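Long-range contacts in cytochrome P450 (PDB 3OFT), which is a heme protein of the cytochrome P450 family, holding an iron protoporphyrin IX within a mainly helical fold: residues G47-A51 and D302-P307; G244-L248 and C387-P391; A247-R252 and E368-A372; I267-A271 and V355-R360; M275-P279 and R334-M338. All coordinates share one frame. Numbering follows the deposited sequence.

In the fold
Contact 1 stands apart from the rest: it pairs two strands of the mixed sheet by backbone hydrogen bonds, and its centre lies about 33 Å from that of contact 4, across the middle of the chain. Contacts 2 and 3 share Ala247 and Leu248 of helix 221-252 and rest on neighbouring strands of the C-terminal antiparallel sheet; contact 2 is wholly buried, whereas contact 3 runs out to the exposed Arg252. Contacts 4 and 5 use opposite ends of helix 267-277, the first by apolar packing, the second by a hydrogen bond and a CH-pi contact beside the heme. Val246 packs on Leu359, and His249 reaches Tyr278, tying contacts 2 to 5 together.

Contact 1. Residues G47-A51 and D302-P307; sequences GHWIA and DLVYLP
Central strands of the mixed beta sheet of the P450 fold, 48-51 and 303-307 run parallel between strands 39-42 and 282-287, their axes 4.5 Å apart at 26°, with Trp49 opposite Val304 and Ile50 opposite Tyr305 (CA-CA 4.6 and 4.7 Å). Before the second strand starts, Asp302 OD1 accepts from the indole NE1 of Trp49 at 2.8 Å, the Trp49 ring being set by chi1 m and chi2 near 98°. Leu303 O takes Trp49 N at 2.9 Å, and Leu303 N reaches Gly47 O through water 1, 2.8 Å from each. Val304 puts CG1 4.3 Å from Trp49 CB on one face. Tyr305 N gives to Trp49 O (2.8 Å) and Tyr305 O receives Ala51 N (2.9 Å), while its t rotamer carries the hydroxyl off to Asn383. Leu306 CD2 meets Ala51 CB at 3.6 Å. Pro307 has no NH to offer and sets CD 3.3 Å from Ala51 O, so the ladder that fixes the register ends there, leaving that buried carbonyl without a partner.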
# COMPACT_ATOMS: atom_id res chain seq x y z
N GLY A 47 9.82 5.63 21.17
CA GLY A 47 11.25 5.70 20.86
C GLY A 47 11.66 4.68 19.80
O GLY A 47 11.56 3.46 20.02
N HIS A 48 12.12 5.18 18.66
CA HIS A 48 12.44 4.31 17.51
C HIS A 48 13.30 5.05 16.47
O HIS A 48 13.23 6.28 16.36
CB HIS A 48 11.14 3.76 16.88
CG HIS A 48 10.35 4.78 16.12
ND1 HIS A 48 9.27 5.45 16.67
CD2 HIS A 48 10.47 5.22 14.85
CE1 HIS A 48 8.77 6.28 15.76
NE2 HIS A 48 9.50 6.18 14.66
N TRP A 49 14.06 4.29 15.68
CA TRP A 49 14.79 4.88 14.59
C TRP A 49 13.89 5.20 13.41
O TRP A 49 12.86 4.55 13.20
CB TRP A 49 15.92 3.96 14.09
CG TRP A 49 16.99 3.60 15.12
CD1 TRP A 49 17.06 2.44 15.87
CD2 TRP A 49 18.15 4.37 15.46
NE1 TRP A 49 18.20 2.48 16.66
CE2 TRP A 49 18.87 3.65 16.44
CE3 TRP A 49 18.64 5.62 15.05
CZ2 TRP A 49 20.09 4.11 16.97
CZ3 TRP A 49 19.84 6.10 15.61
CH2 TRP A 49 20.54 5.34 16.56
N ILE A 50 14.30 6.19 12.64
CA ILE A 50 13.67 6.47 11.35
C ILE A 50 14.77 6.58 10.28
O ILE A 50 15.74 7.38 10.44
CB ILE A 50 12.83 7.79 11.32
CG1 ILE A 50 11.69 7.79 12.34
CG2 ILE A 50 12.32 8.03 9.89
CD1 ILE A 50 11.02 9.20 12.61
N ALA A 51 14.66 5.80 9.21
CA ALA A 51 15.63 5.92 8.12
C ALA A 51 15.25 7.16 7.32
O ALA A 51 14.11 7.29 6.92
CB ALA A 51 15.63 4.69 7.27
N ASP A 302 15.85 -2.77 19.11
CA ASP A 302 15.43 -1.44 18.65
C ASP A 302 14.45 -1.62 17.50
O ASP A 302 14.60 -2.55 16.69
CB ASP A 302 16.61 -0.63 18.07
CG ASP A 302 17.54 -0.06 19.15
OD1 ASP A 302 18.53 0.59 18.75
OD2 ASP A 302 17.30 -0.25 20.36
N LEU A 303 13.47 -0.73 17.42
CA LEU A 303 12.59 -0.63 16.22
C LEU A 303 13.11 0.39 15.22
O LEU A 303 13.72 1.40 15.60
CB LEU A 303 11.16 -0.24 16.63
CG LEU A 303 10.10 -1.30 17.00
CD1 LEU A 303 10.64 -2.65 17.44
CD2 LEU A 303 9.04 -0.72 17.97
N VAL A 304 12.88 0.11 13.93
CA VAL A 304 13.33 0.94 12.82
C VAL A 304 12.14 1.20 11.88
O VAL A 304 11.44 0.24 11.51
CB VAL A 304 14.43 0.24 11.99
CG1 VAL A 304 14.98 1.21 10.94
CG2 VAL A 304 15.55 -0.32 12.91
N TYR A 305 11.90 2.46 11.53
CA TYR A 305 10.78 2.81 10.65
C TYR A 305 11.36 3.24 9.30
O TYR A 305 12.31 4.05 9.25
CB TYR A 305 9.97 3.95 11.25
CG TYR A 305 8.58 4.13 10.69
CD1 TYR A 305 8.28 5.22 9.89
CD2 TYR A 305 7.58 3.18 10.94
CE1 TYR A 305 6.99 5.40 9.39
CE2 TYR A 305 6.30 3.35 10.43
CZ TYR A 305 6.02 4.46 9.65
OH TYR A 305 4.76 4.65 9.16
N LEU A 306 10.79 2.71 8.22
CA LEU A 306 11.33 2.86 6.87
C LEU A 306 10.28 3.45 5.93
O LEU A 306 9.38 2.73 5.50
CB LEU A 306 11.76 1.49 6.33
CG LEU A 306 12.70 0.67 7.19
CD1 LEU A 306 12.98 -0.66 6.51
CD2 LEU A 306 14.04 1.42 7.44
N PRO A 307 10.41 4.74 5.57
CA PRO A 307 9.49 5.36 4.66
C PRO A 307 9.94 5.25 3.22
O PRO A 307 10.97 5.77 2.85
CB PRO A 307 9.47 6.81 5.12
CG PRO A 307 10.86 7.04 5.66
CD PRO A 307 11.32 5.72 6.21
O HOH W 1 12.86 1.01 19.59

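Contact 2. Residues G244-L248 and C387-P391; sequences GMVAL and CTALP
Residues 244-248 form a turn inside the long helix 221-252, with Leu248 N bonded to Gly244 O at 2.9 Å; residues 387-391 are extended but bend at Thr388. Gly244 and Cys387 are the nearest pair at one end (CA-CA 6.3 Å), Leu248 and Leu390 at the other (7.0 Å). No hydrogen bond joins the segments. The sulfur contacts come first: Cys387, in rotamer m, places SG 3.8 Å from Leu248 CD2 and 4.1 Å from Met245 SD. Thr388 and Ala389 together face Thr378 in a classic beta bulge of the C-terminal antiparallel sheet, and Cys387 and Leu390, on either side of it, both point their CA-to-CB bonds at the helix. The aliphatic contacts belong to Leu390 (chi1 t, chi2 p): CD1 lies 3.7 Å from Leu248 CD1, and CD2 lies 4.0 Å from Ala247 CB. Leu248 has the same t, p rotamer. Backbone meets side chain where Leu390 CD2 comes within 3.4 Å of Gly244 O. Phe136 and Val137 of helix 136-141 also pack on Leu390.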
# COMPACT_ATOMS: atom_id res chain seq x y z
N GLY A 244 -6.08 7.35 -5.34
CA GLY A 244 -6.31 8.77 -4.97
C GLY A 244 -5.18 9.69 -5.44
O GLY A 244 -5.44 10.79 -5.97
N MET A 245 -3.92 9.25 -5.28
CA MET A 245 -2.78 10.07 -5.66
C MET A 245 -2.72 10.24 -7.19
O MET A 245 -2.38 11.32 -7.71
CB MET A 245 -1.48 9.41 -5.20
CG MET A 245 -1.18 9.54 -3.71
SD MET A 245 -1.33 11.22 -3.06
CE MET A 245 -0.64 12.27 -4.29
N VAL A 246 -3.04 9.15 -7.89
CA VAL A 246 -3.11 9.18 -9.37
C VAL A 246 -4.19 10.15 -9.86
O VAL A 246 -3.97 10.96 -10.79
CB VAL A 246 -3.32 7.78 -9.94
CG1 VAL A 246 -3.67 7.90 -11.45
CG2 VAL A 246 -1.99 6.95 -9.74
N ALA A 247 -5.36 10.09 -9.23
CA ALA A 247 -6.44 11.04 -9.60
C ALA A 247 -6.07 12.49 -9.26
O ALA A 247 -6.41 13.40 -10.04
CB ALA A 247 -7.78 10.68 -8.92
N LEU A 248 -5.44 12.69 -8.11
CA LEU A 248 -5.00 14.03 -7.66
C LEU A 248 -4.00 14.59 -8.70
O LEU A 248 -4.15 15.73 -9.17
CB LEU A 248 -4.35 13.96 -6.29
CG LEU A 248 -3.67 15.26 -5.81
CD1 LEU A 248 -4.69 16.46 -5.85
CD2 LEU A 248 -3.14 15.04 -4.39
N CYS A 387 -4.61 10.80 0.49
CA CYS A 387 -5.63 11.84 0.48
C CYS A 387 -6.79 11.48 1.40
O CYS A 387 -7.25 10.35 1.38
CB CYS A 387 -6.15 12.03 -0.96
SG CYS A 387 -4.96 12.76 -1.98
N THR A 388 -7.27 12.44 2.20
CA THR A 388 -8.51 12.25 2.96
C THR A 388 -9.67 12.99 2.30
O THR A 388 -10.83 12.65 2.54
CB THR A 388 -8.33 12.71 4.41
OG1 THR A 388 -7.81 14.04 4.43
CG2 THR A 388 -7.35 11.78 5.13
N ALA A 389 -9.38 14.04 1.53
CA ALA A 389 -10.42 14.60 0.64
C ALA A 389 -9.82 15.04 -0.68
O ALA A 389 -8.72 15.64 -0.75
CB ALA A 389 -11.22 15.76 1.30
N LEU A 390 -10.56 14.71 -1.73
CA LEU A 390 -10.20 15.07 -3.07
C LEU A 390 -11.43 15.47 -3.88
O LEU A 390 -12.02 14.65 -4.56
CB LEU A 390 -9.43 13.89 -3.72
CG LEU A 390 -8.94 14.03 -5.15
CD1 LEU A 390 -8.13 15.34 -5.34
CD2 LEU A 390 -8.11 12.78 -5.52
N PRO A 391 -11.83 16.74 -3.78
CA PRO A 391 -13.06 17.19 -4.42
C PRO A 391 -12.81 17.54 -5.89
O PRO A 391 -12.06 18.49 -6.20
CB PRO A 391 -13.42 18.45 -3.62
CG PRO A 391 -12.09 19.03 -3.21
CD PRO A 391 -11.18 17.81 -2.97

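Contact 3. Residues A247-R252 and E368-A372; sequences ALHLAR and EFALA
This is a helix-on-strand contact, made almost entirely by apolar side chains, in which the last turn and a half of the long helix 221-252 of the P450 fold lies across the short strand 369-371 of the C-terminal antiparallel sheet. The strand comes just after helix 348-365 and pairs with strand 386-394. The two axes come within 7.1 Å and cross nearly at right angles, at -97°. Ala251 and Ala370 mark the closest backbone approach, CA to CA 4.6 Å.

Phe369 and Leu371 reach the helix from either side of Ala370, whose own CA-to-CB bond points away. The ring of Phe369 (chi1 p, chi2 94°) comes in under Leu250 and Ala251: CZ is 3.5 Å from Leu250 CB, and CE1 is 4.0 Å from Ala251 CB. Phe369 CE1 also lies 3.8 Å from Ala247 O, which meets the ring at its edge while still accepting the helical bond from Ala251 N. Leu371 (m, t) sends CD2 to 4.1 Å from both Ala251 CB and Leu248 CD1, and at the exposed margin its CD1 covers Arg252 CG, also at 4.1 Å. No direct hydrogen bond crosses, but water 2 donates to both backbones, 3.0 Å from Ala251 O and 2.6 Å from Phe369 O.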
# COMPACT_ATOMS: atom_id res chain seq x y z
N ALA A 247 -5.36 10.09 -9.23
CA ALA A 247 -6.44 11.04 -9.60
C ALA A 247 -6.07 12.49 -9.26
O ALA A 247 -6.41 13.40 -10.04
CB ALA A 247 -7.78 10.68 -8.92
N LEU A 248 -5.44 12.69 -8.11
CA LEU A 248 -5.00 14.03 -7.66
C LEU A 248 -4.00 14.59 -8.70
O LEU A 248 -4.15 15.73 -9.17
CB LEU A 248 -4.35 13.96 -6.29
CG LEU A 248 -3.67 15.26 -5.81
CD1 LEU A 248 -4.69 16.46 -5.85
CD2 LEU A 248 -3.14 15.04 -4.39
N HIS A 249 -3.02 13.75 -9.08
CA HIS A 249 -2.06 14.14 -10.11
C HIS A 249 -2.75 14.62 -11.38
O HIS A 249 -2.42 15.74 -11.89
CB HIS A 249 -1.07 13.01 -10.47
CG HIS A 249 -0.14 13.40 -11.58
ND1 HIS A 249 1.09 13.97 -11.34
CD2 HIS A 249 -0.29 13.36 -12.93
CE1 HIS A 249 1.68 14.23 -12.50
NE2 HIS A 249 0.87 13.88 -13.47
N LEU A 250 -3.66 13.81 -11.92
CA LEU A 250 -4.36 14.14 -13.15
C LEU A 250 -5.16 15.43 -13.01
O LEU A 250 -5.14 16.27 -13.92
CB LEU A 250 -5.26 13.00 -13.64
CG LEU A 250 -4.55 11.70 -14.02
CD1 LEU A 250 -5.59 10.55 -14.22
CD2 LEU A 250 -3.76 11.93 -15.33
N ALA A 251 -5.88 15.59 -11.89
CA ALA A 251 -6.66 16.83 -11.63
C ALA A 251 -5.77 18.08 -11.62
O ALA A 251 -6.18 19.14 -12.13
CB ALA A 251 -7.43 16.72 -10.29
N ARG A 252 -4.56 17.93 -11.09
CA ARG A 252 -3.60 19.01 -10.99
C ARG A 252 -2.77 19.19 -12.27
O ARG A 252 -2.14 20.24 -12.44
CB ARG A 252 -2.65 18.76 -9.81
CG ARG A 252 -3.17 19.18 -8.47
CD ARG A 252 -2.19 18.80 -7.39
NE ARG A 252 -2.63 19.33 -6.10
CZ ARG A 252 -2.11 18.97 -4.92
NH1 ARG A 252 -1.15 18.07 -4.86
NH2 ARG A 252 -2.57 19.51 -3.80
N GLU A 368 -12.89 16.18 -19.24
CA GLU A 368 -11.81 16.84 -18.54
C GLU A 368 -12.30 17.16 -17.14
O GLU A 368 -13.47 17.56 -16.96
CB GLU A 368 -11.37 18.10 -19.27
CG GLU A 368 -10.15 18.75 -18.62
CD GLU A 368 -9.47 19.82 -19.48
OE1 GLU A 368 -8.45 20.35 -19.00
OE2 GLU A 368 -9.94 20.13 -20.62
N PHE A 369 -11.44 16.96 -16.15
CA PHE A 369 -11.83 17.21 -14.76
C PHE A 369 -10.79 18.05 -14.02
O PHE A 369 -9.63 18.15 -14.46
CB PHE A 369 -12.17 15.88 -14.00
CG PHE A 369 -11.02 14.92 -13.93
CD1 PHE A 369 -10.17 14.90 -12.82
CD2 PHE A 369 -10.74 14.07 -14.99
CE1 PHE A 369 -9.07 14.02 -12.75
CE2 PHE A 369 -9.61 13.18 -14.94
CZ PHE A 369 -8.80 13.17 -13.81
N ALA A 370 -11.19 18.65 -12.89
CA ALA A 370 -10.33 19.56 -12.15
C ALA A 370 -10.66 19.53 -10.68
O ALA A 370 -11.71 18.99 -10.28
CB ALA A 370 -10.51 21.03 -12.68
N LEU A 371 -9.81 20.15 -9.87
CA LEU A 371 -10.18 20.31 -8.47
C LEU A 371 -11.35 21.31 -8.34
O LEU A 371 -11.48 22.23 -9.16
CB LEU A 371 -8.99 20.79 -7.65
CG LEU A 371 -7.81 19.82 -7.52
CD1 LEU A 371 -6.70 20.59 -6.83
CD2 LEU A 371 -8.14 18.56 -6.73
N ALA A 372 -12.19 21.12 -7.34
CA ALA A 372 -13.26 22.08 -7.03
C ALA A 372 -12.68 23.45 -6.67
O ALA A 372 -11.61 23.52 -6.06
CB ALA A 372 -14.13 21.58 -5.90
O HOH W 2 -7.78 19.99 -14.58

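Contact 4. Residues I267-A271 and V355-R360; sequences IPAAA and VIVFLR
Both segments are regular alpha helix: 267-271 is the first turn of helix 267-277, and 355-360 lies midway along helix 348-365. Their axes come within 9.2 Å and cross at 125°, so the chains run in broadly opposed directions; Ala271 and Ile356 have the nearest CA atoms, at 5.8 Å. In the P450 fold these are the K and L helices.

Ala271 points its CB into the other helix, where it meets Ile356 CG1 at 3.6 Å, Val355 CG1 at 3.7 Å and Leu359 CD1 at 4.0 Å. One turn back, Ile267 (chi1 m, chi2 t) places CG2 3.7 Å from Leu359 CB and 3.9 Å from Ile356 CG2, while its CD1 lies 4.1 Å from Arg360 CG. Ile356, also m, t, sends CD1 to Pro268 CB at 4.1 Å. The Arg360 side chain extends (m, t, t) along this edge, NH2 3.8 Å from Pro268 CG and one face of its guanidinium turned to Ile267 CG2. Beyond the pair, Leu359 also touches Val246 and Leu250 of helix 221-252. With no hydrogen bond or salt bridge across it, the crossing depends on the fit of branched aliphatic side chains around one small alanine, and even its arginine contributes apolar contact.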
# COMPACT_ATOMS: atom_id res chain seq x y z
N ILE A 267 -0.35 4.93 -21.29
CA ILE A 267 -0.90 4.61 -19.94
C ILE A 267 -0.04 3.64 -19.11
O ILE A 267 0.19 3.92 -17.92
CB ILE A 267 -2.41 4.23 -20.02
CG1 ILE A 267 -3.23 5.49 -20.26
CG2 ILE A 267 -2.89 3.35 -18.79
CD1 ILE A 267 -4.73 5.18 -20.69
N PRO A 268 0.47 2.53 -19.70
CA PRO A 268 1.28 1.64 -18.83
C PRO A 268 2.52 2.36 -18.30
O PRO A 268 2.84 2.24 -17.09
CB PRO A 268 1.66 0.47 -19.77
CG PRO A 268 0.43 0.40 -20.70
CD PRO A 268 0.08 1.86 -20.96
N ALA A 269 3.21 3.09 -19.17
CA ALA A 269 4.39 3.79 -18.74
C ALA A 269 4.05 4.89 -17.72
O ALA A 269 4.81 5.10 -16.77
CB ALA A 269 5.19 4.36 -19.92
N ALA A 270 2.88 5.53 -17.89
CA ALA A 270 2.47 6.58 -16.94
C ALA A 270 2.13 5.93 -15.58
O ALA A 270 2.45 6.49 -14.54
CB ALA A 270 1.27 7.40 -17.49
N ALA A 271 1.55 4.72 -15.60
CA ALA A 271 1.21 4.03 -14.35
C ALA A 271 2.47 3.73 -13.58
O ALA A 271 2.50 3.98 -12.39
CB ALA A 271 0.39 2.77 -14.58
N VAL A 355 -3.99 0.12 -11.39
CA VAL A 355 -3.73 1.54 -11.72
C VAL A 355 -3.93 1.77 -13.23
O VAL A 355 -4.56 2.77 -13.64
CB VAL A 355 -2.33 2.01 -11.28
CG1 VAL A 355 -1.99 3.43 -11.89
CG2 VAL A 355 -2.25 2.03 -9.74
N ILE A 356 -3.39 0.87 -14.05
CA ILE A 356 -3.61 0.94 -15.53
C ILE A 356 -5.10 0.90 -15.90
O ILE A 356 -5.59 1.69 -16.70
CB ILE A 356 -2.84 -0.19 -16.25
CG1 ILE A 356 -1.33 0.11 -16.21
CG2 ILE A 356 -3.39 -0.41 -17.70
CD1 ILE A 356 -0.40 -1.10 -16.60
N VAL A 357 -5.84 -0.01 -15.30
CA VAL A 357 -7.25 -0.12 -15.62
C VAL A 357 -8.05 1.13 -15.18
O VAL A 357 -8.99 1.59 -15.87
CB VAL A 357 -7.71 -1.49 -15.04
CG1 VAL A 357 -8.85 -1.42 -14.03
CG2 VAL A 357 -7.75 -2.54 -16.14
N PHE A 358 -7.65 1.67 -14.03
CA PHE A 358 -8.20 2.93 -13.56
C PHE A 358 -7.96 4.07 -14.55
O PHE A 358 -8.90 4.80 -14.91
CB PHE A 358 -7.64 3.31 -12.17
CG PHE A 358 -7.98 4.71 -11.79
CD1 PHE A 358 -9.30 5.05 -11.51
CD2 PHE A 358 -7.01 5.71 -11.81
CE1 PHE A 358 -9.65 6.34 -11.26
CE2 PHE A 358 -7.36 7.02 -11.55
CZ PHE A 358 -8.68 7.34 -11.27
N LEU A 359 -6.73 4.21 -15.01
CA LEU A 359 -6.39 5.23 -15.98
C LEU A 359 -7.19 5.01 -17.26
O LEU A 359 -7.72 5.95 -17.83
CB LEU A 359 -4.89 5.23 -16.29
CG LEU A 359 -3.99 5.70 -15.13
CD1 LEU A 359 -2.51 5.38 -15.34
CD2 LEU A 359 -4.18 7.20 -14.93
N ARG A 360 -7.29 3.77 -17.72
CA ARG A 360 -7.98 3.53 -18.99
C ARG A 360 -9.44 3.94 -18.86
O ARG A 360 -10.00 4.60 -19.74
CB ARG A 360 -7.95 2.05 -19.38
CG ARG A 360 -6.61 1.59 -19.87
CD ARG A 360 -6.67 0.13 -20.40
NE ARG A 360 -5.28 -0.27 -20.61
CZ ARG A 360 -4.45 0.27 -21.52
NH1 ARG A 360 -4.87 1.21 -22.38
NH2 ARG A 360 -3.19 -0.14 -21.60

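Contact 5. Residues M275-P279 and R334-M338; sequences MRRYP and RHTTM. With HEM (protoporphyrin IX containing Fe), chain D.
Helix 267-277 ends here, Tyr278 being the first residue out of helical angles, and the irregular 334-338 segment lies against that end, Pro279 CA 5.2 Å from Thr337 CA. Thr337, in rotamer m, donates OG1 to Met275 O at 2.7 Å; the residue four on is Pro279, which has no NH to give this carbonyl. The Met275 side chain (m, t, p) lies alongside, packing on Val355 of helix 348-365. Thr337 OG1 sits 3.6 Å from Pro279 CB. His335 (chi1 p, chi2 78°) folds back so that ND1 accepts Thr337 N at 3.3 Å, and its ring takes Arg276 CG over one face, a CH-pi contact 3.8 Å from the centroid. Arg276 runs t, t, p, carrying its guanidinium away to a salt bridge with Glu273. Met338 C and Thr337 O lie 3.4 and 3.6 Å from heme CMA. Glu273 and Arg276 form the ExxR motif of the K helix, and Met338 opens the cysteine-loop signature leading to Cys345, a junction characteristic of P450s.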
# COMPACT_ATOMS: atom_id res chain seq x y z
N MET A 275 3.36 5.63 -10.00
CA MET A 275 3.60 4.75 -8.82
C MET A 275 4.95 5.03 -8.17
O MET A 275 5.08 5.02 -6.95
CB MET A 275 3.41 3.27 -9.15
CG MET A 275 1.96 2.97 -9.56
SD MET A 275 1.59 1.31 -10.20
CE MET A 275 1.67 0.40 -8.66
N ARG A 276 5.95 5.36 -8.98
CA ARG A 276 7.27 5.75 -8.49
C ARG A 276 7.15 7.11 -7.81
O ARG A 276 7.79 7.36 -6.78
CB ARG A 276 8.27 5.85 -9.68
CG ARG A 276 9.68 6.16 -9.26
CD ARG A 276 10.48 6.89 -10.36
NE ARG A 276 9.86 8.15 -10.83
CZ ARG A 276 9.95 9.33 -10.23
NH1 ARG A 276 10.58 9.48 -9.06
NH2 ARG A 276 9.36 10.40 -10.78
N ARG A 277 6.35 8.00 -8.41
CA ARG A 277 6.32 9.43 -8.00
C ARG A 277 5.58 9.64 -6.68
O ARG A 277 5.89 10.58 -5.93
CB ARG A 277 5.61 10.27 -9.10
CG ARG A 277 5.34 11.76 -8.78
CD ARG A 277 6.63 12.57 -8.50
NE ARG A 277 6.30 13.96 -8.10
CZ ARG A 277 5.95 14.35 -6.88
NH1 ARG A 277 5.83 13.48 -5.89
NH2 ARG A 277 5.64 15.63 -6.65
N TYR A 278 4.56 8.81 -6.41
CA TYR A 278 3.67 9.03 -5.23
C TYR A 278 3.59 7.88 -4.23
O TYR A 278 2.47 7.45 -3.88
CB TYR A 278 2.23 9.45 -5.64
CG TYR A 278 2.23 10.69 -6.51
CD1 TYR A 278 2.54 11.94 -5.96
CD2 TYR A 278 1.94 10.61 -7.87
CE1 TYR A 278 2.56 13.12 -6.77
CE2 TYR A 278 1.95 11.77 -8.68
CZ TYR A 278 2.24 13.02 -8.11
OH TYR A 278 2.26 14.19 -8.87
N PRO A 279 4.76 7.44 -3.70
CA PRO A 279 4.72 6.34 -2.75
C PRO A 279 4.31 6.83 -1.36
O PRO A 279 4.77 7.92 -0.91
CB PRO A 279 6.19 5.86 -2.74
CG PRO A 279 6.98 7.19 -2.90
CD PRO A 279 6.15 7.85 -4.02
N ARG A 334 13.49 -1.26 -9.06
CA ARG A 334 14.62 -0.42 -8.66
C ARG A 334 14.23 0.72 -7.72
O ARG A 334 15.10 1.36 -7.13
CB ARG A 334 15.39 0.12 -9.86
CG ARG A 334 16.31 -0.98 -10.45
CD ARG A 334 16.98 -0.53 -11.73
NE ARG A 334 18.05 0.44 -11.49
CZ ARG A 334 18.58 1.24 -12.43
NH1 ARG A 334 18.13 1.22 -13.68
NH2 ARG A 334 19.55 2.08 -12.10
N HIS A 335 12.94 0.97 -7.56
CA HIS A 335 12.54 1.90 -6.52
C HIS A 335 11.77 1.12 -5.44
O HIS A 335 11.72 -0.12 -5.46
CB HIS A 335 11.76 3.11 -7.08
CG HIS A 335 10.47 2.74 -7.78
ND1 HIS A 335 9.32 2.42 -7.10
CD2 HIS A 335 10.16 2.71 -9.09
CE1 HIS A 335 8.36 2.13 -7.97
NE2 HIS A 335 8.83 2.35 -9.18
N THR A 336 11.22 1.85 -4.48
CA THR A 336 10.80 1.23 -3.22
C THR A 336 9.30 1.33 -2.96
O THR A 336 8.84 1.02 -1.86
CB THR A 336 11.72 1.75 -2.07
OG1 THR A 336 13.09 1.43 -2.41
CG2 THR A 336 11.43 1.07 -0.74
N THR A 337 8.51 1.71 -3.98
CA THR A 337 7.05 1.81 -3.76
C THR A 337 6.47 0.49 -3.20
O THR A 337 5.63 0.50 -2.30
CB THR A 337 6.27 2.24 -5.03
OG1 THR A 337 6.74 3.52 -5.42
CG2 THR A 337 4.74 2.32 -4.72
N MET A 338 6.97 -0.63 -3.73
CA MET A 338 6.47 -1.94 -3.37
C MET A 338 7.41 -2.65 -2.37
O MET A 338 7.23 -3.82 -2.09
CB MET A 338 6.31 -2.77 -4.65
CG MET A 338 5.52 -2.05 -5.76
SD MET A 338 3.87 -1.59 -5.24
CE MET A 338 3.27 -3.14 -4.82
CHA HEM D . 3.91 -6.36 0.83
CHB HEM D . 2.99 -1.93 -0.96
CHC HEM D . -0.90 -3.67 -3.21
CHD HEM D . -0.58 -7.71 -0.63
C1A HEM D . 4.02 -5.03 0.47
C2A HEM D . 5.13 -4.18 0.81
C3A HEM D . 4.92 -2.96 0.33
C4A HEM D . 3.60 -2.97 -0.31
CMA HEM D . 5.87 -1.76 0.53
CAA HEM D . 6.42 -4.64 1.56
CBA HEM D . 6.12 -4.62 3.05
CGA HEM D . 7.34 -4.94 3.89
O1A HEM D . 7.18 -5.09 5.14
O2A HEM D . 8.50 -5.07 3.38
C1B HEM D . 1.85 -2.00 -1.75
C2B HEM D . 1.31 -0.93 -2.56
C3B HEM D . 0.23 -1.44 -3.18
C4B HEM D . 0.08 -2.82 -2.77
CMB HEM D . 1.92 0.48 -2.65
CAB HEM D . -0.78 -0.81 -4.14
CBB HEM D . -0.75 0.49 -4.49
C1C HEM D . -1.20 -4.92 -2.75
C2C HEM D . -2.28 -5.79 -3.21
C3C HEM D . -2.18 -6.91 -2.45
C4C HEM D . -1.02 -6.81 -1.59
CMC HEM D . -3.32 -5.42 -4.32
CAC HEM D . -3.01 -8.22 -2.47
CBC HEM D . -4.30 -8.25 -2.80
C1D HEM D . 0.64 -7.74 -0.04
C2D HEM D . 1.13 -8.84 0.77
C3D HEM D . 2.53 -8.43 1.18
C4D HEM D . 2.76 -7.12 0.63
CMD HEM D . 0.39 -10.19 1.09
CAD HEM D . 3.48 -9.31 2.05
CBD HEM D . 4.50 -9.92 1.07
CGD HEM D . 5.54 -10.63 1.95
O1D HEM D . 5.64 -10.37 3.17
O2D HEM D . 6.33 -11.43 1.44
NA HEM D . 3.10 -4.26 -0.24
NB HEM D . 1.09 -3.13 -1.95
NC HEM D . -0.44 -5.59 -1.81
ND HEM D . 1.62 -6.74 -0.08
FE HEM D . 1.38 -4.96 -1.08
O HOH W 3 0.16 -4.25 0.85